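Side-chain contacts in toxin protein (Yersinia entomophaga, PDB 6AQK), which is probably an ADP-ribosyltransferase toxin, expected to move ADP-ribose from NAD+ onto a target in host cells: residues 41-44 and 45-49; 115-118 and 119-123. All coordinates share one frame; numbering follows the deposited sequence.

Interaction 1. Residues 41-44 and 45-49; sequences NISH and YDSII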
# COMPACT_ATOMS: atom_id res chain seq x y z
N ASN A 41 -16.79 4.31 1.87
CA ASN A 41 -16.39 5.55 2.50
C ASN A 41 -16.46 5.56 4.03
O ASN A 41 -16.86 6.53 4.63
CB ASN A 41 -17.23 6.68 1.85
CG ASN A 41 -17.08 6.69 0.34
OD1 ASN A 41 -18.04 6.57 -0.38
ND2 ASN A 41 -15.84 6.76 -0.14
N ILE A 42 -16.05 4.47 4.68
CA ILE A 42 -16.05 4.44 6.14
C ILE A 42 -14.83 5.23 6.64
O ILE A 42 -13.70 4.98 6.18
CB ILE A 42 -15.92 3.00 6.69
CG1 ILE A 42 -16.99 2.02 6.17
CG2 ILE A 42 -15.84 3.02 8.19
CD1 ILE A 42 -18.39 2.31 6.60
N SER A 43 -14.99 6.14 7.58
CA SER A 43 -13.83 7.01 7.99
C SER A 43 -12.81 6.32 8.84
O SER A 43 -11.62 6.63 8.79
CB SER A 43 -14.28 8.31 8.68
OG SER A 43 -15.18 8.06 9.72
N HIS A 44 -13.26 5.35 9.62
CA HIS A 44 -12.38 4.67 10.53
C HIS A 44 -12.92 3.29 10.79
O HIS A 44 -14.10 3.14 11.00
CB HIS A 44 -12.21 5.45 11.83
CG HIS A 44 -11.05 4.96 12.65
ND1 HIS A 44 -11.14 3.88 13.49
CD2 HIS A 44 -9.76 5.36 12.69
CE1 HIS A 44 -9.97 3.68 14.07
NE2 HIS A 44 -9.11 4.55 13.58
N TYR A 45 -12.04 2.31 10.82
CA TYR A 45 -12.41 0.89 11.01
C TYR A 45 -13.14 0.63 12.33
O TYR A 45 -13.86 -0.39 12.43
CB TYR A 45 -11.19 -0.06 10.94
CG TYR A 45 -10.09 0.17 11.95
CD1 TYR A 45 -10.16 -0.32 13.25
CD2 TYR A 45 -8.96 0.89 11.60
CE1 TYR A 45 -9.14 -0.07 14.18
CE2 TYR A 45 -7.92 1.10 12.48
CZ TYR A 45 -8.04 0.65 13.79
OH TYR A 45 -7.00 0.89 14.61
N ASP A 46 -12.88 1.46 13.33
CA ASP A 46 -13.68 1.38 14.58
C ASP A 46 -15.08 1.99 14.52
O ASP A 46 -15.84 1.76 15.40
CB ASP A 46 -12.89 1.94 15.76
CG ASP A 46 -11.90 0.92 16.30
OD1 ASP A 46 -12.15 -0.29 16.16
OD2 ASP A 46 -10.85 1.31 16.84
N SER A 47 -15.44 2.70 13.47
CA SER A 47 -16.72 3.39 13.43
C SER A 47 -17.55 2.85 12.27
O SER A 47 -17.90 3.60 11.39
CB SER A 47 -16.46 4.91 13.29
OG SER A 47 -16.12 5.27 11.94
N ILE A 48 -17.88 1.56 12.27
CA ILE A 48 -18.67 0.98 11.19
C ILE A 48 -20.10 0.84 11.69
O ILE A 48 -20.38 -0.04 12.48
CB ILE A 48 -18.11 -0.39 10.72
CG1 ILE A 48 -16.67 -0.16 10.20
CG2 ILE A 48 -19.04 -1.03 9.67
CD1 ILE A 48 -15.86 -1.41 9.98
N ILE A 49 -21.02 1.65 11.20
CA ILE A 49 -22.38 1.75 11.78
C ILE A 49 -23.29 0.65 11.23
O ILE A 49 -23.92 -0.06 11.99
CB ILE A 49 -22.96 3.17 11.58
CG1 ILE A 49 -22.00 4.22 12.20
CG2 ILE A 49 -24.36 3.31 12.17
CD1 ILE A 49 -21.56 3.97 13.63
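His44 and Ser47 close a type I beta turn in the surface loop between helices 27-39 and 51-63. The carbonyl O of His44 takes two bonds from Ser47. Ser47 N donates to His44 O at 2.8 Å, from above the carbonyl plane. Ser47 OG donates to His44 O at 3.1 Å and lies closer to that plane than Ser47 N does. A chi1 of 78° places this hydroxyl between the backbone N and carbonyl carbon of its own residue, from where it reaches His44 O.

The His44 side chain adds a third bond to the turn. Its ND1 accepts from Asp46 N at 3.0 Å, and Asp46 N lies 24° out of the imidazole plane. The imidazole and the Tyr45 ring lie side by side and point the same way. His44 CE1 stands 3.5 Å above the centre of the phenol ring, but the planes are oblique, at 32°. Tyr190 also meets the imidazole, and the OH of the buried Tyr45 is hydrogen-bonded to Asp88.

Before and after the turn, Ile42 CG2 touches Ile48 CG1 at 3.9 Å, the two side chains crossing at about a right angle. Both isoleucines also rest on Leu37 of helix 27-39.

Because ND1 accepts a hydrogen bond from a backbone N-H, the imidazole is probably neutral with its proton on NE2. The nearby Asp46 carboxylate could favour the charged form, but a proton on ND1 would cost the bond to Asp46 N.

Interaction 2. Residues 115-118 and 119-123; sequences SWLA and EFINE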
# COMPACT_ATOMS: atom_id res chain seq x y z
N SER A 115 -7.71 8.44 -8.03
CA SER A 115 -8.27 9.08 -9.26
C SER A 115 -7.24 9.95 -10.00
O SER A 115 -7.26 10.08 -11.24
CB SER A 115 -9.53 9.90 -8.91
OG SER A 115 -9.26 10.96 -8.04
N TRP A 116 -6.34 10.54 -9.22
CA TRP A 116 -5.20 11.34 -9.75
C TRP A 116 -4.24 10.49 -10.56
O TRP A 116 -3.72 10.94 -11.59
CB TRP A 116 -4.47 12.07 -8.64
CG TRP A 116 -4.20 11.25 -7.35
CD1 TRP A 116 -5.04 11.15 -6.27
CD2 TRP A 116 -3.05 10.43 -7.04
NE1 TRP A 116 -4.47 10.32 -5.29
CE2 TRP A 116 -3.25 9.88 -5.76
CE3 TRP A 116 -1.86 10.13 -7.72
CZ2 TRP A 116 -2.33 9.04 -5.18
CZ3 TRP A 116 -0.97 9.30 -7.14
CH2 TRP A 116 -1.18 8.77 -5.88
N LEU A 117 -4.07 9.24 -10.13
CA LEU A 117 -3.24 8.32 -10.85
C LEU A 117 -3.91 7.87 -12.15
O LEU A 117 -3.29 7.92 -13.24
CB LEU A 117 -2.86 7.14 -9.96
CG LEU A 117 -1.97 6.08 -10.58
CD1 LEU A 117 -0.63 6.72 -10.97
CD2 LEU A 117 -1.82 4.89 -9.61
N ALA A 118 -5.18 7.51 -12.05
CA ALA A 118 -5.98 7.09 -13.23
C ALA A 118 -5.91 8.18 -14.34
O ALA A 118 -5.65 7.90 -15.51
CB ALA A 118 -7.44 6.82 -12.82
N GLU A 119 -6.10 9.40 -13.93
CA GLU A 119 -6.05 10.57 -14.83
C GLU A 119 -4.72 10.69 -15.52
O GLU A 119 -4.66 10.85 -16.78
CB GLU A 119 -6.34 11.84 -14.02
CG GLU A 119 -6.22 13.17 -14.78
CD GLU A 119 -7.46 13.50 -15.58
OE1 GLU A 119 -8.15 14.50 -15.26
OE2 GLU A 119 -7.77 12.74 -16.52
N PHE A 120 -3.66 10.59 -14.72
CA PHE A 120 -2.32 10.76 -15.23
C PHE A 120 -2.03 9.65 -16.18
O PHE A 120 -1.48 9.89 -17.25
CB PHE A 120 -1.30 10.84 -14.09
CG PHE A 120 0.12 11.00 -14.58
CD1 PHE A 120 0.57 12.27 -14.97
CD2 PHE A 120 1.00 9.90 -14.64
CE1 PHE A 120 1.89 12.44 -15.46
CE2 PHE A 120 2.34 10.08 -15.10
CZ PHE A 120 2.76 11.37 -15.51
N ILE A 121 -2.40 8.41 -15.82
CA ILE A 121 -2.22 7.25 -16.72
C ILE A 121 -2.97 7.45 -18.03
O ILE A 121 -2.39 7.27 -19.13
CB ILE A 121 -2.70 5.92 -16.06
CG1 ILE A 121 -1.71 5.56 -14.93
CG2 ILE A 121 -2.80 4.80 -17.08
CD1 ILE A 121 -2.09 4.36 -14.06
N ASN A 122 -4.25 7.77 -17.92
CA ASN A 122 -5.06 8.10 -19.11
C ASN A 122 -4.43 9.16 -20.00
O ASN A 122 -4.43 8.97 -21.20
CB ASN A 122 -6.50 8.49 -18.76
CG ASN A 122 -7.33 7.26 -18.29
OD1 ASN A 122 -7.05 6.11 -18.65
ND2 ASN A 122 -8.32 7.52 -17.45
N GLU A 123 -3.90 10.24 -19.45
CA GLU A 123 -3.29 11.28 -20.28
C GLU A 123 -1.93 10.87 -20.88
O GLU A 123 -1.52 11.44 -21.90
CB GLU A 123 -3.08 12.56 -19.50
CG GLU A 123 -4.34 13.19 -18.90
CD GLU A 123 -4.04 14.24 -17.82
OE1 GLU A 123 -2.85 14.57 -17.64
OE2 GLU A 123 -5.00 14.75 -17.17
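The carbonyl O of Ala118 stands over one face of the Asn122 amide, 3.3 Å from Asn122 CG and almost straight above that atom. Asn122 ND2 is also close to this oxygen, but the angle is too poor for a hydrogen bond. Asn122 chi1 is -71°, which turns CG back beside its own backbone N and over the preceding turn. Ala118 O is bonded instead by Asn122 N, at 2.8 Å.

The Trp116 and Phe120 rings are one turn apart on the same side of the helix, and each packs on the sheet. Leu198 of strand 192-200 touches both of them. Met135 and Leu137 of strand 131-140 also meet Trp116. Phe120 CB lies 3.5 Å from the carbonyl oxygen Trp116 O.

Leu117 and Ile121 form the apolar side-chain pair. Leu117 CG is 3.9 Å from Ile121 CD1. With CG anti to the backbone N (chi1 -180°), the leucine reaches along the helix to that methyl. Strand 220-226 receives both, through Ile222 and Tyr220.

Four backbone bonds run from i+4 to i. Ile121 N to Leu117 O, at 2.8 Å, is nearly straight. Phe120 N to Trp116 O is longer, at 3.2 Å.

This is the regular pattern of an amphipathic alpha helix: helix 115-124 lays its apolar side on the mixed five-stranded sheet, while Ser115, Glu119 and Asn122 are exposed.

How the interactions relate
Interaction 1 comes first along the chain and interaction 2 follows in series. Their centres are 27 Å apart, and their nearest atoms about 11 Å, so they do not touch. Residues 41-49 belong to the helical N-terminal part, where their loop joins helix 27-39 to helix 51-63 and leans on helix 74-90. Residues 115-123 lie in the one helix 115-124, which follows strand 101-106 and packs on the mixed sheet. The two contacts share no helix or strand. One shapes a turn within the helical part; the other places a helix against the sheet. Each is local to its own part of this single-chain toxin domain.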